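Local coordinates for Alr1585 protein (PDB 5C2I) that probably oxidises dyes and other substrates with hydrogen peroxide at a haem, as a dye-decolorizing (DyP-type) peroxidase that assembles as a tetramer, at residues A[139-144]-A[181-186]; A[257-262]-A[448-453]; A[360-365]-A[384-389]. The protein carries 1 engineered substitution. All coordinates share one frame; numbering follows the deposited sequence.

In the fold
All three contacts are buried, yet their chemistry changes with depth. Contact 3 lies about 1 Å from the centre of the chain, contact 2 about 14 Å and contact 1 about 17 Å (centre to centre). Contact 1 sets the short helix 142-145 against strand 177-189 and meets a second subunit; carboxylates and a histidine dominate the polar side chains that meet in it. Contacts 2 and 3 share another sheet, where strands 250-261 and 383-390 are neighbours, and both reach the haem: contact 2 mainly with apolar side chains at a vinyl group, contact 3 with an aromatic ring and an arginine. Lys258 of contact 2 joins the first two, forming salt bridges with Glu141 and Glu183.

Contact 1 (A[139-144]-A[181-186]); sequences TWELGF and HREDGF
Gly143 meets the imidazole of His181 with backbone alone, and this bare approach is the unusual feature of the contact: a CB at Gly143 would fall about 2.4 Å from His181 ND1. The glycine sits in a short, weakly bonded helix, and the histidine on strand 177-189 of the antiparallel sheet in the DyP dimeric alpha+beta barrel domain. Close packing follows, with Gly143 CA 3.9 Å from His181 CB. With CG set anti to the backbone N (chi1 -171°), His181 brings that atom to 4.2 Å from Gly143 CA. Over one face of the imidazole comes the ring of Phe144, whose CZ lies 3.4 Å from His181 CD2. The two planes are inclined at 50°, an oblique meeting; Phe144 also makes an edge-to-face contact with Phe47 of strand 42-50.

What fixes the rotation of the imidazole is a bond within its own strand, from His181 NE2 to Glu183 OE2 at 2.6 Å, with the acceptor near the ring plane. Glu141 approaches the same carboxylate, OE1 standing 4.5 Å from Glu183 OE2. Lys258 forms salt bridges with both and probably offsets their repulsion. Gln171 of a second subunit also reaches in, accepting from Gly143 N and donating to Glu141, which ties this corner to the subunit interface. Glu183 OE2 is thus held by two partners, His181 NE2 and Lys258 NZ.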
loop_
_atom_site.group_PDB
_atom_site.type_symbol
_atom_site.label_atom_id
_atom_site.label_comp_id
_atom_site.label_asym_id
_atom_site.label_seq_id
_atom_site.Cartn_x
_atom_site.Cartn_y
_atom_site.Cartn_z
ATOM N N THR A 139 -15.346 0.533 -39.542
ATOM C CA THR A 139 -15.505 -0.013 -38.192
ATOM C C THR A 139 -14.549 0.589 -37.190
ATOM O O THR A 139 -14.674 0.328 -35.996
ATOM C CB THR A 139 -15.308 -1.540 -38.148
ATOM O OG1 THR A 139 -13.924 -1.854 -38.376
ATOM C CG2 THR A 139 -16.198 -2.243 -39.172
ATOM N N TRP A 140 -13.571 1.367 -37.652
ATOM C CA TRP A 140 -12.605 1.968 -36.761
ATOM C C TRP A 140 -13.244 3.007 -35.860
ATOM O O TRP A 140 -14.267 3.576 -36.209
ATOM C CB TRP A 140 -11.511 2.671 -37.543
ATOM C CG TRP A 140 -10.527 1.793 -38.267
ATOM C CD1 TRP A 140 -10.607 0.460 -38.510
ATOM C CD2 TRP A 140 -9.308 2.243 -38.882
ATOM N NE1 TRP A 140 -9.462 0.044 -39.204
ATOM C CE2 TRP A 140 -8.697 1.143 -39.485
ATOM C CE3 TRP A 140 -8.703 3.499 -39.006
ATOM C CZ2 TRP A 140 -7.447 1.233 -40.122
ATOM C CZ3 TRP A 140 -7.457 3.585 -39.668
ATOM C CH2 TRP A 140 -6.863 2.459 -40.209
ATOM N N GLU A 141 -12.647 3.215 -34.695
ATOM C CA GLU A 141 -13.023 4.346 -33.865
ATOM C C GLU A 141 -12.876 5.647 -34.653
ATOM O O GLU A 141 -11.963 5.801 -35.487
ATOM C CB GLU A 141 -12.223 4.365 -32.574
ATOM C CG GLU A 141 -12.752 3.287 -31.629
ATOM C CD GLU A 141 -12.016 3.183 -30.315
ATOM O OE1 GLU A 141 -11.180 4.035 -30.007
ATOM O OE2 GLU A 141 -12.300 2.203 -29.573
ATOM N N LEU A 142 -13.829 6.562 -34.422
ATOM C CA LEU A 142 -13.928 7.817 -35.192
ATOM C C LEU A 142 -12.615 8.584 -35.308
ATOM O O LEU A 142 -12.257 9.023 -36.391
ATOM C CB LEU A 142 -14.994 8.740 -34.581
ATOM C CG LEU A 142 -16.451 8.302 -34.742
ATOM C CD1 LEU A 142 -17.351 9.116 -33.813
ATOM C CD2 LEU A 142 -16.900 8.467 -36.199
ATOM N N GLY A 143 -11.879 8.702 -34.211
ATOM C CA GLY A 143 -10.599 9.420 -34.215
ATOM C C GLY A 143 -9.631 8.942 -35.313
ATOM O O GLY A 143 -8.967 9.746 -35.983
ATOM N N PHE A 144 -9.596 7.631 -35.543
ATOM C CA PHE A 144 -8.682 7.067 -36.501
ATOM C C PHE A 144 -9.176 7.147 -37.934
ATOM O O PHE A 144 -8.413 6.875 -38.841
ATOM C CB PHE A 144 -8.357 5.614 -36.123
ATOM C CG PHE A 144 -7.586 5.484 -34.823
ATOM C CD1 PHE A 144 -6.248 5.834 -34.759
ATOM C CD2 PHE A 144 -8.214 5.067 -33.668
ATOM C CE1 PHE A 144 -5.550 5.723 -33.583
ATOM C CE2 PHE A 144 -7.517 4.963 -32.481
ATOM C CZ PHE A 144 -6.183 5.301 -32.436
ATOM N N HIS A 181 -7.548 12.698 -32.087
ATOM C CA HIS A 181 -7.668 11.563 -31.193
ATOM C C HIS A 181 -6.652 11.667 -30.076
ATOM O O HIS A 181 -5.536 12.180 -30.299
ATOM C CB HIS A 181 -7.487 10.258 -31.964
ATOM C CG HIS A 181 -7.802 9.062 -31.160
ATOM N ND1 HIS A 181 -9.055 8.845 -30.638
ATOM C CD2 HIS A 181 -7.012 8.080 -30.673
ATOM C CE1 HIS A 181 -9.041 7.728 -29.929
ATOM N NE2 HIS A 181 -7.814 7.250 -29.931
ATOM N N ARG A 182 -7.032 11.188 -28.885
ATOM C CA ARG A 182 -6.115 11.098 -27.747
ATOM C C ARG A 182 -6.226 9.730 -27.080
ATOM O O ARG A 182 -7.329 9.204 -26.893
ATOM C CB ARG A 182 -6.390 12.205 -26.730
ATOM C CG ARG A 182 -5.563 12.132 -25.457
ATOM C CD ARG A 182 -5.761 13.328 -24.522
ATOM N NE ARG A 182 -5.150 13.105 -23.211
ATOM C CZ ARG A 182 -4.726 14.035 -22.384
ATOM N NH1 ARG A 182 -4.765 15.328 -22.699
ATOM N NH2 ARG A 182 -4.220 13.658 -21.220
ATOM N N GLU A 183 -5.077 9.210 -26.655
ATOM C CA GLU A 183 -5.017 8.119 -25.700
ATOM C C GLU A 183 -4.164 8.516 -24.489
ATOM O O GLU A 183 -3.226 9.334 -24.594
ATOM C CB GLU A 183 -4.452 6.856 -26.342
ATOM C CG GLU A 183 -5.265 6.288 -27.520
ATOM C CD GLU A 183 -6.579 5.640 -27.124
ATOM O OE1 GLU A 183 -6.816 5.329 -25.927
ATOM O OE2 GLU A 183 -7.409 5.433 -28.056
ATOM N N ASP A 184 -4.483 7.893 -23.350
ATOM C CA ASP A 184 -3.699 7.991 -22.136
ATOM C C ASP A 184 -3.288 6.566 -21.763
ATOM O O ASP A 184 -4.057 5.828 -21.159
ATOM C CB ASP A 184 -4.523 8.618 -21.012
ATOM C CG ASP A 184 -4.683 10.123 -21.182
ATOM O OD1 ASP A 184 -5.583 10.569 -21.960
ATOM O OD2 ASP A 184 -3.866 10.854 -20.573
ATOM N N GLY A 185 -2.094 6.197 -22.188
ATOM C CA GLY A 185 -1.552 4.871 -21.974
ATOM C C GLY A 185 -1.007 4.698 -20.582
ATOM O O GLY A 185 -0.569 5.649 -19.926
ATOM N N PHE A 186 -1.063 3.463 -20.108
ATOM C CA PHE A 186 -0.546 3.123 -18.794
ATOM C C PHE A 186 -0.006 1.698 -18.788
ATOM O O PHE A 186 -0.256 0.917 -19.718
ATOM C CB PHE A 186 -1.618 3.300 -17.714
ATOM C CG PHE A 186 -2.823 2.430 -17.901
ATOM C CD1 PHE A 186 -2.866 1.155 -17.336
ATOM C CD2 PHE A 186 -3.879 2.860 -18.635
ATOM C CE1 PHE A 186 -3.985 0.351 -17.516
ATOM C CE2 PHE A 186 -5.008 2.059 -18.814
ATOM C CZ PHE A 186 -5.045 0.805 -18.252
#

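Contact 2 (A[257-262]-A[448-453]); sequences RKLEQN and INMKGG. With HEM (protoporphyrin IX containing Fe), chain E.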
loop_
_atom_site.group_PDB
_atom_site.type_symbol
_atom_site.label_atom_id
_atom_site.label_comp_id
_atom_site.label_asym_id
_atom_site.label_seq_id
_atom_site.Cartn_x
_atom_site.Cartn_y
_atom_site.Cartn_z
ATOM N N ARG A 257 -1.350 0.539 -33.647
ATOM C CA ARG A 257 -2.637 -0.137 -33.797
ATOM C C ARG A 257 -3.324 -0.213 -32.467
ATOM O O ARG A 257 -2.710 -0.668 -31.480
ATOM C CB ARG A 257 -2.455 -1.537 -34.370
ATOM C CG ARG A 257 -1.967 -1.533 -35.836
ATOM C CD ARG A 257 -1.432 -2.869 -36.304
ATOM N NE ARG A 257 -2.411 -3.946 -36.418
ATOM C CZ ARG A 257 -3.285 -4.098 -37.419
ATOM N NH1 ARG A 257 -3.422 -3.199 -38.397
ATOM N NH2 ARG A 257 -4.067 -5.159 -37.422
ATOM N N LYS A 258 -4.587 0.252 -32.419
ATOM C CA LYS A 258 -5.372 0.141 -31.209
ATOM C C LYS A 258 -6.115 -1.203 -31.221
ATOM O O LYS A 258 -6.939 -1.436 -32.111
ATOM C CB LYS A 258 -6.333 1.293 -31.071
ATOM C CG LYS A 258 -7.184 1.214 -29.814
ATOM C CD LYS A 258 -8.018 2.487 -29.592
ATOM C CE LYS A 258 -8.733 2.463 -28.241
ATOM N NZ LYS A 258 -9.477 3.708 -27.917
ATOM N N LEU A 259 -5.754 -2.087 -30.301
ATOM C CA LEU A 259 -6.253 -3.476 -30.330
ATOM C C LEU A 259 -7.105 -3.724 -29.085
ATOM O O LEU A 259 -6.590 -3.902 -27.987
ATOM C CB LEU A 259 -5.057 -4.441 -30.418
ATOM C CG LEU A 259 -4.122 -4.285 -31.607
ATOM C CD1 LEU A 259 -3.014 -5.351 -31.596
ATOM C CD2 LEU A 259 -4.895 -4.336 -32.911
ATOM N N GLU A 260 -8.408 -3.777 -29.297
ATOM C CA GLU A 260 -9.365 -4.017 -28.232
ATOM C C GLU A 260 -9.397 -5.484 -27.840
ATOM O O GLU A 260 -9.418 -6.360 -28.715
ATOM C CB GLU A 260 -10.754 -3.606 -28.673
ATOM C CG GLU A 260 -11.815 -3.729 -27.595
ATOM C CD GLU A 260 -13.143 -3.235 -28.067
ATOM O OE1 GLU A 260 -13.740 -3.956 -28.889
ATOM O OE2 GLU A 260 -13.559 -2.127 -27.676
ATOM N N GLN A 261 -9.407 -5.742 -26.527
ATOM C CA GLN A 261 -9.338 -7.093 -26.014
ATOM C C GLN A 261 -10.572 -7.449 -25.217
ATOM O O GLN A 261 -10.855 -6.814 -24.223
ATOM C CB GLN A 261 -8.093 -7.261 -25.119
ATOM C CG GLN A 261 -6.779 -7.115 -25.838
ATOM C CD GLN A 261 -5.604 -7.123 -24.883
ATOM O OE1 GLN A 261 -5.043 -6.078 -24.544
ATOM N NE2 GLN A 261 -5.231 -8.318 -24.424
ATOM N N ASN A 262 -11.288 -8.477 -25.665
ATOM C CA ASN A 262 -12.488 -8.929 -24.965
ATOM C C ASN A 262 -12.055 -9.954 -23.904
ATOM O O ASN A 262 -11.991 -11.163 -24.152
ATOM C CB ASN A 262 -13.516 -9.475 -25.922
ATOM C CG ASN A 262 -14.814 -9.842 -25.229
ATOM O OD1 ASN A 262 -14.856 -10.013 -24.017
ATOM N ND2 ASN A 262 -15.868 -9.997 -25.998
ATOM N N ILE A 448 -9.526 -10.215 -30.133
ATOM C CA ILE A 448 -8.852 -8.927 -30.348
ATOM C C ILE A 448 -9.433 -8.264 -31.593
ATOM O O ILE A 448 -9.606 -8.939 -32.625
ATOM C CB ILE A 448 -7.337 -9.161 -30.464
ATOM C CG1 ILE A 448 -6.825 -9.647 -29.105
ATOM C CG2 ILE A 448 -6.621 -7.908 -30.924
ATOM C CD1 ILE A 448 -5.397 -10.200 -29.095
ATOM N N ASN A 449 -9.848 -7.004 -31.480
ATOM C CA ASN A 449 -10.441 -6.265 -32.597
ATOM C C ASN A 449 -9.588 -5.049 -32.913
ATOM O O ASN A 449 -9.284 -4.251 -32.007
ATOM C CB ASN A 449 -11.838 -5.747 -32.251
ATOM C CG ASN A 449 -12.718 -6.804 -31.633
ATOM O OD1 ASN A 449 -12.881 -7.891 -32.191
ATOM N ND2 ASN A 449 -13.294 -6.495 -30.452
ATOM N N MET A 450 -9.211 -4.909 -34.167
ATOM C CA MET A 450 -8.475 -3.736 -34.642
ATOM C C MET A 450 -9.416 -2.542 -34.704
ATOM O O MET A 450 -10.400 -2.550 -35.467
ATOM C CB MET A 450 -7.904 -4.064 -36.016
ATOM C CG MET A 450 -7.425 -2.900 -36.846
ATOM S SD MET A 450 -6.168 -1.875 -36.077
ATOM C CE MET A 450 -5.835 -0.798 -37.484
ATOM N N LYS A 451 -9.115 -1.505 -33.930
ATOM C CA LYS A 451 -9.978 -0.323 -33.836
ATOM C C LYS A 451 -9.416 0.907 -34.553
ATOM O O LYS A 451 -10.050 1.947 -34.575
ATOM C CB LYS A 451 -10.179 0.035 -32.345
ATOM C CG LYS A 451 -10.828 -1.048 -31.485
ATOM C CD LYS A 451 -12.080 -1.645 -32.089
ATOM C CE LYS A 451 -13.183 -0.638 -32.130
ATOM N NZ LYS A 451 -14.435 -1.342 -32.506
ATOM N N GLY A 452 -8.233 0.797 -35.112
ATOM C CA GLY A 452 -7.638 1.870 -35.880
ATOM C C GLY A 452 -6.153 2.031 -35.640
ATOM O O GLY A 452 -5.585 1.471 -34.700
ATOM N N GLY A 453 -5.504 2.768 -36.532
ATOM C CA GLY A 453 -4.046 2.973 -36.411
ATOM C C GLY A 453 -3.471 3.647 -37.635
ATOM O O GLY A 453 -4.206 4.048 -38.524
HETATM C CHA HEM E . 4.951 -11.836 -27.554
HETATM C CHB HEM E . 0.468 -10.753 -26.142
HETATM C CHC HEM E . -0.314 -8.557 -30.384
HETATM C CHD HEM E . 4.078 -9.880 -31.843
HETATM C C1A HEM E . 3.789 -11.751 -26.804
HETATM C C2A HEM E . 3.604 -12.322 -25.511
HETATM C C3A HEM E . 2.347 -12.016 -25.120
HETATM C C4A HEM E . 1.771 -11.241 -26.151
HETATM C CMA HEM E . 1.675 -12.359 -23.818
HETATM C CAA HEM E . 4.619 -13.131 -24.692
HETATM C CBA HEM E . 5.577 -12.360 -23.781
HETATM C CGA HEM E . 6.415 -11.438 -24.624
HETATM O O1A HEM E . 7.463 -11.835 -25.213
HETATM O O2A HEM E . 6.052 -10.266 -24.739
HETATM C C1B HEM E . -0.101 -10.017 -27.180
HETATM C C2B HEM E . -1.422 -9.448 -27.134
HETATM C C3B HEM E . -1.627 -8.809 -28.276
HETATM C C4B HEM E . -0.423 -9.045 -29.077
HETATM C CMB HEM E . -2.349 -9.544 -25.974
HETATM C CAB HEM E . -2.766 -7.988 -28.756
HETATM C CBB HEM E . -3.634 -7.361 -27.943
HETATM C C1C HEM E . 0.811 -8.767 -31.198
HETATM C C2C HEM E . 0.918 -8.446 -32.535
HETATM C C3C HEM E . 2.162 -8.848 -32.950
HETATM C C4C HEM E . 2.809 -9.391 -31.834
HETATM C CMC HEM E . -0.085 -7.733 -33.394
HETATM C CAC HEM E . 2.767 -8.790 -34.280
HETATM C CBC HEM E . 2.175 -8.839 -35.448
HETATM C C1D HEM E . 4.678 -10.416 -30.706
HETATM C C2D HEM E . 6.070 -10.854 -30.726
HETATM C C3D HEM E . 6.306 -11.439 -29.560
HETATM C C4D HEM E . 5.039 -11.298 -28.810
HETATM C CMD HEM E . 7.079 -10.715 -31.855
HETATM C CAD HEM E . 7.617 -12.010 -29.103
HETATM C CBD HEM E . 7.832 -13.466 -29.535
HETATM C CGD HEM E . 9.175 -13.930 -29.074
HETATM O O1D HEM E . 9.195 -14.950 -28.390
HETATM O O2D HEM E . 10.259 -13.320 -29.372
HETATM N NA HEM E . 2.633 -11.157 -27.218
HETATM N NB HEM E . 0.396 -9.814 -28.359
HETATM N NC HEM E . 1.928 -9.434 -30.789
HETATM N ND HEM E . 4.069 -10.767 -29.571
HETATM FE FE HEM E . 2.279 -10.332 -28.999
HETATM O O HOH W 1 -15.745 -3.408 -30.308
HETATM O O HOH W 2 2.896 -8.182 -28.319
#
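Glu260 and Asn449 are joined twice across this antiparallel strand pair, by main chain and by side chain. Their backbones form a hydrogen-bonded pair, and Asn449 ND2 adds a bond of 3.0 Å to the anti lone pair of Glu260 OE1, with carboxylate and amide planes 80° apart. The same oxygen accepts from a water that is itself only weakly bonded to Lys451 NZ. Further along, two residues, Lys451 and Gly452, face the single Lys258, a beta bulge: Lys258 N gives to Gly452 O at 2.8 Å, and Lys451 N to Lys258 O at 2.8 Å.

On the other side of the sheet, the thioether of Met450 lies over the centre of the Arg257 guanidinium, SD 3.9 Å from Arg257 CZ, the side chains crossing at about a right angle. Leu259 CB and Ile448 CG2 meet at 3.8 Å on this same side, and Gln261 lies alongside Ile448, pointing the same way. These three line the haem pocket at the vinyl and methyl groups of one pyrrole: Ile448 CD1 touches vinyl carbon CAB at 3.5 Å, and Gln261 NE2 lies 3.5 Å from methyl carbon CMB.

A second shell positions these groups. Asp134 forms a salt bridge with Arg257, Gly381 N donates to Glu260 OE2, and Gln261 NE2 donates to Glu197 OE1.

Contact 3 (A[360-365]-A[384-389]); sequences HRITRR and LLFLCF. With HEM (protoporphyrin IX containing Fe), chain E.
Phe386 turns its ring edge to Ile362, whose CD1 lies 3.8 Å from Phe386 CZ near the ring plane, and one face to the haem, with Phe386 CE1 3.5 Å from haem C2C. The Arg364 guanidinium lies with one face on haem C4D, toward its own rim, and has propionate oxygen O2A at its edge. At the far end, Arg365 CG meets the edge of Phe389, 3.8 Å from CD2.

Arg364 NH1 donates to haem O2A at 2.9 Å and also, at 2.9 Å, to the water bound to the iron; NH2 donates to O2A as well, and to Ser206 O. A bend at chi3 (-68°) brings NE over pyrrole D, near haem C2D. A leucine here would probably leave the propionate and the iron-bound water without these N-H partners. Three backbone bonds set the strands: two between Thr363 and Phe389, and Arg365 N to Leu387 O at 2.8 Å. Cys388 SG packs on Ile362 CD1 at 4.0 Å. An antiparallel strand pair that holds an arginine over pyrrole D, on the side of the iron-bound water, and against a propionate is consistent with the distal haem pocket of DyP-type peroxidases.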
loop_
_atom_site.group_PDB
_atom_site.type_symbol
_atom_site.label_atom_id
_atom_site.label_comp_id
_atom_site.label_asym_id
_atom_site.label_seq_id
_atom_site.Cartn_x
_atom_site.Cartn_y
_atom_site.Cartn_z
ATOM N N HIS A 360 12.869 -10.560 -39.651
ATOM C CA HIS A 360 11.470 -10.187 -39.550
ATOM C C HIS A 360 11.039 -9.695 -38.180
ATOM O O HIS A 360 9.881 -9.292 -38.012
ATOM C CB HIS A 360 10.543 -11.343 -39.968
ATOM C CG HIS A 360 10.822 -11.894 -41.327
ATOM N ND1 HIS A 360 10.706 -11.141 -42.482
ATOM C CD2 HIS A 360 11.292 -13.105 -41.709
ATOM C CE1 HIS A 360 11.033 -11.891 -43.526
ATOM N NE2 HIS A 360 11.413 -13.082 -43.075
ATOM N N ARG A 361 11.932 -9.701 -37.198
ATOM C CA ARG A 361 11.574 -9.326 -35.832
ATOM C C ARG A 361 11.101 -7.876 -35.753
ATOM O O ARG A 361 11.519 -7.031 -36.549
ATOM C CB ARG A 361 12.783 -9.506 -34.887
ATOM C CG ARG A 361 13.129 -10.949 -34.511
ATOM C CD ARG A 361 14.360 -11.041 -33.602
ATOM N NE ARG A 361 15.584 -10.699 -34.332
ATOM C CZ ARG A 361 16.788 -10.533 -33.751
ATOM N NH1 ARG A 361 16.925 -10.678 -32.448
ATOM N NH2 ARG A 361 17.840 -10.218 -34.491
ATOM N N ILE A 362 10.317 -7.592 -34.724
ATOM C CA ILE A 362 9.859 -6.250 -34.434
ATOM C C ILE A 362 10.243 -5.863 -33.000
ATOM O O ILE A 362 10.412 -6.710 -32.138
ATOM C CB ILE A 362 8.333 -6.133 -34.573
ATOM C CG1 ILE A 362 7.608 -7.136 -33.672
ATOM C CG2 ILE A 362 7.921 -6.319 -36.043
ATOM C CD1 ILE A 362 6.107 -6.853 -33.539
ATOM N N THR A 363 10.394 -4.561 -32.771
ATOM C CA THR A 363 10.753 -4.057 -31.455
ATOM C C THR A 363 9.516 -3.387 -30.869
ATOM O O THR A 363 9.036 -2.378 -31.388
ATOM C CB THR A 363 11.916 -3.068 -31.598
ATOM O OG1 THR A 363 13.060 -3.732 -32.148
ATOM C CG2 THR A 363 12.294 -2.418 -30.261
ATOM N N ARG A 364 8.951 -3.989 -29.837
ATOM C CA ARG A 364 7.623 -3.599 -29.338
ATOM C C ARG A 364 7.748 -2.499 -28.246
ATOM O O ARG A 364 8.639 -2.564 -27.345
ATOM C CB ARG A 364 6.892 -4.829 -28.824
ATOM C CG ARG A 364 6.528 -5.793 -29.959
ATOM C CD ARG A 364 5.865 -7.072 -29.452
ATOM N NE ARG A 364 6.875 -7.825 -28.714
ATOM C CZ ARG A 364 6.659 -8.502 -27.593
ATOM N NH1 ARG A 364 5.457 -8.574 -27.064
ATOM N NH2 ARG A 364 7.655 -9.116 -27.000
ATOM N N ARG A 365 6.858 -1.533 -28.309
ATOM C CA ARG A 365 6.801 -0.444 -27.328
ATOM C C ARG A 365 5.366 -0.167 -26.926
ATOM O O ARG A 365 4.931 0.994 -26.903
ATOM C CB ARG A 365 7.471 0.822 -27.905
ATOM C CG ARG A 365 8.911 0.646 -28.375
ATOM C CD ARG A 365 9.886 0.555 -27.211
ATOM N NE ARG A 365 11.270 0.333 -27.657
ATOM C CZ ARG A 365 12.043 -0.691 -27.312
ATOM N NH1 ARG A 365 11.543 -1.698 -26.621
ATOM N NH2 ARG A 365 13.307 -0.770 -27.727
ATOM N N LEU A 384 -4.824 -2.998 -25.895
ATOM C CA LEU A 384 -3.449 -2.730 -26.078
ATOM C C LEU A 384 -3.270 -1.656 -27.118
ATOM O O LEU A 384 -3.777 -1.763 -28.243
ATOM C CB LEU A 384 -2.704 -4.006 -26.551
ATOM C CG LEU A 384 -1.179 -3.918 -26.567
ATOM C CD1 LEU A 384 -0.641 -3.947 -25.138
ATOM C CD2 LEU A 384 -0.569 -5.059 -27.401
ATOM N N LEU A 385 -2.504 -0.619 -26.744
ATOM C CA LEU A 385 -2.000 0.330 -27.741
ATOM C C LEU A 385 -0.710 -0.262 -28.267
ATOM O O LEU A 385 0.344 -0.198 -27.597
ATOM C CB LEU A 385 -1.798 1.722 -27.153
ATOM C CG LEU A 385 -3.054 2.298 -26.484
ATOM C CD1 LEU A 385 -2.721 3.619 -25.799
ATOM C CD2 LEU A 385 -4.185 2.462 -27.486
ATOM N N PHE A 386 -0.820 -0.949 -29.394
ATOM C CA PHE A 386 0.298 -1.685 -29.987
ATOM C C PHE A 386 1.175 -0.732 -30.768
ATOM O O PHE A 386 0.716 -0.121 -31.742
ATOM C CB PHE A 386 -0.232 -2.799 -30.908
ATOM C CG PHE A 386 0.835 -3.596 -31.585
ATOM C CD1 PHE A 386 1.409 -4.697 -30.942
ATOM C CD2 PHE A 386 1.326 -3.205 -32.849
ATOM C CE1 PHE A 386 2.391 -5.454 -31.576
ATOM C CE2 PHE A 386 2.316 -3.960 -33.484
ATOM C CZ PHE A 386 2.867 -5.075 -32.837
ATOM N N LEU A 387 2.412 -0.566 -30.323
ATOM C CA LEU A 387 3.410 0.217 -31.073
ATOM C C LEU A 387 4.606 -0.674 -31.324
ATOM O O LEU A 387 5.050 -1.347 -30.400
ATOM C CB LEU A 387 3.894 1.423 -30.271
ATOM C CG LEU A 387 2.954 2.639 -30.147
ATOM C CD1 LEU A 387 1.834 2.363 -29.149
ATOM C CD2 LEU A 387 3.756 3.837 -29.672
ATOM N N CYS A 388 5.128 -0.676 -32.547
ATOM C CA CYS A 388 6.401 -1.321 -32.782
ATOM C C CYS A 388 7.223 -0.560 -33.812
ATOM O O CYS A 388 6.660 0.139 -34.668
ATOM C CB CYS A 388 6.223 -2.788 -33.168
ATOM S SG CYS A 388 5.646 -3.109 -34.850
ATOM N N PHE A 389 8.542 -0.760 -33.726
ATOM C CA PHE A 389 9.522 -0.153 -34.586
ATOM C C PHE A 389 10.239 -1.183 -35.448
ATOM O O PHE A 389 10.386 -2.374 -35.061
ATOM C CB PHE A 389 10.539 0.653 -33.764
ATOM C CG PHE A 389 9.998 1.902 -33.191
ATOM C CD1 PHE A 389 9.739 3.021 -34.002
ATOM C CD2 PHE A 389 9.774 2.021 -31.808
ATOM C CE1 PHE A 389 9.223 4.190 -33.438
ATOM C CE2 PHE A 389 9.274 3.182 -31.264
ATOM C CZ PHE A 389 9.000 4.271 -32.069
HETATM C CHA HEM E . 4.951 -11.836 -27.554
HETATM C CHB HEM E . 0.468 -10.753 -26.142
HETATM C CHC HEM E . -0.314 -8.557 -30.384
HETATM C CHD HEM E . 4.078 -9.880 -31.843
HETATM C C1A HEM E . 3.789 -11.751 -26.804
HETATM C C2A HEM E . 3.604 -12.322 -25.511
HETATM C C3A HEM E . 2.347 -12.016 -25.120
HETATM C C4A HEM E . 1.771 -11.241 -26.151
HETATM C CMA HEM E . 1.675 -12.359 -23.818
HETATM C CAA HEM E . 4.619 -13.131 -24.692
HETATM C CBA HEM E . 5.577 -12.360 -23.781
HETATM C CGA HEM E . 6.415 -11.438 -24.624
HETATM O O1A HEM E . 7.463 -11.835 -25.213
HETATM O O2A HEM E . 6.052 -10.266 -24.739
HETATM C C1B HEM E . -0.101 -10.017 -27.180
HETATM C C2B HEM E . -1.422 -9.448 -27.134
HETATM C C3B HEM E . -1.627 -8.809 -28.276
HETATM C C4B HEM E . -0.423 -9.045 -29.077
HETATM C CMB HEM E . -2.349 -9.544 -25.974
HETATM C CAB HEM E . -2.766 -7.988 -28.756
HETATM C CBB HEM E . -3.634 -7.361 -27.943
HETATM C C1C HEM E . 0.811 -8.767 -31.198
HETATM C C2C HEM E . 0.918 -8.446 -32.535
HETATM C C3C HEM E . 2.162 -8.848 -32.950
HETATM C C4C HEM E . 2.809 -9.391 -31.834
HETATM C CMC HEM E . -0.085 -7.733 -33.394
HETATM C CAC HEM E . 2.767 -8.790 -34.280
HETATM C CBC HEM E . 2.175 -8.839 -35.448
HETATM C C1D HEM E . 4.678 -10.416 -30.706
HETATM C C2D HEM E . 6.070 -10.854 -30.726
HETATM C C3D HEM E . 6.306 -11.439 -29.560
HETATM C C4D HEM E . 5.039 -11.298 -28.810
HETATM C CMD HEM E . 7.079 -10.715 -31.855
HETATM C CAD HEM E . 7.617 -12.010 -29.103
HETATM C CBD HEM E . 7.832 -13.466 -29.535
HETATM C CGD HEM E . 9.175 -13.930 -29.074
HETATM O O1D HEM E . 9.195 -14.950 -28.390
HETATM O O2D HEM E . 10.259 -13.320 -29.372
HETATM N NA HEM E . 2.633 -11.157 -27.218
HETATM N NB HEM E . 0.396 -9.814 -28.359
HETATM N NC HEM E . 1.928 -9.434 -30.789
HETATM N ND HEM E . 4.069 -10.767 -29.571
HETATM FE FE HEM E . 2.279 -10.332 -28.999
HETATM O O HOH W 3 13.047 -4.020 -34.786
HETATM O O HOH W 2 2.896 -8.182 -28.319
#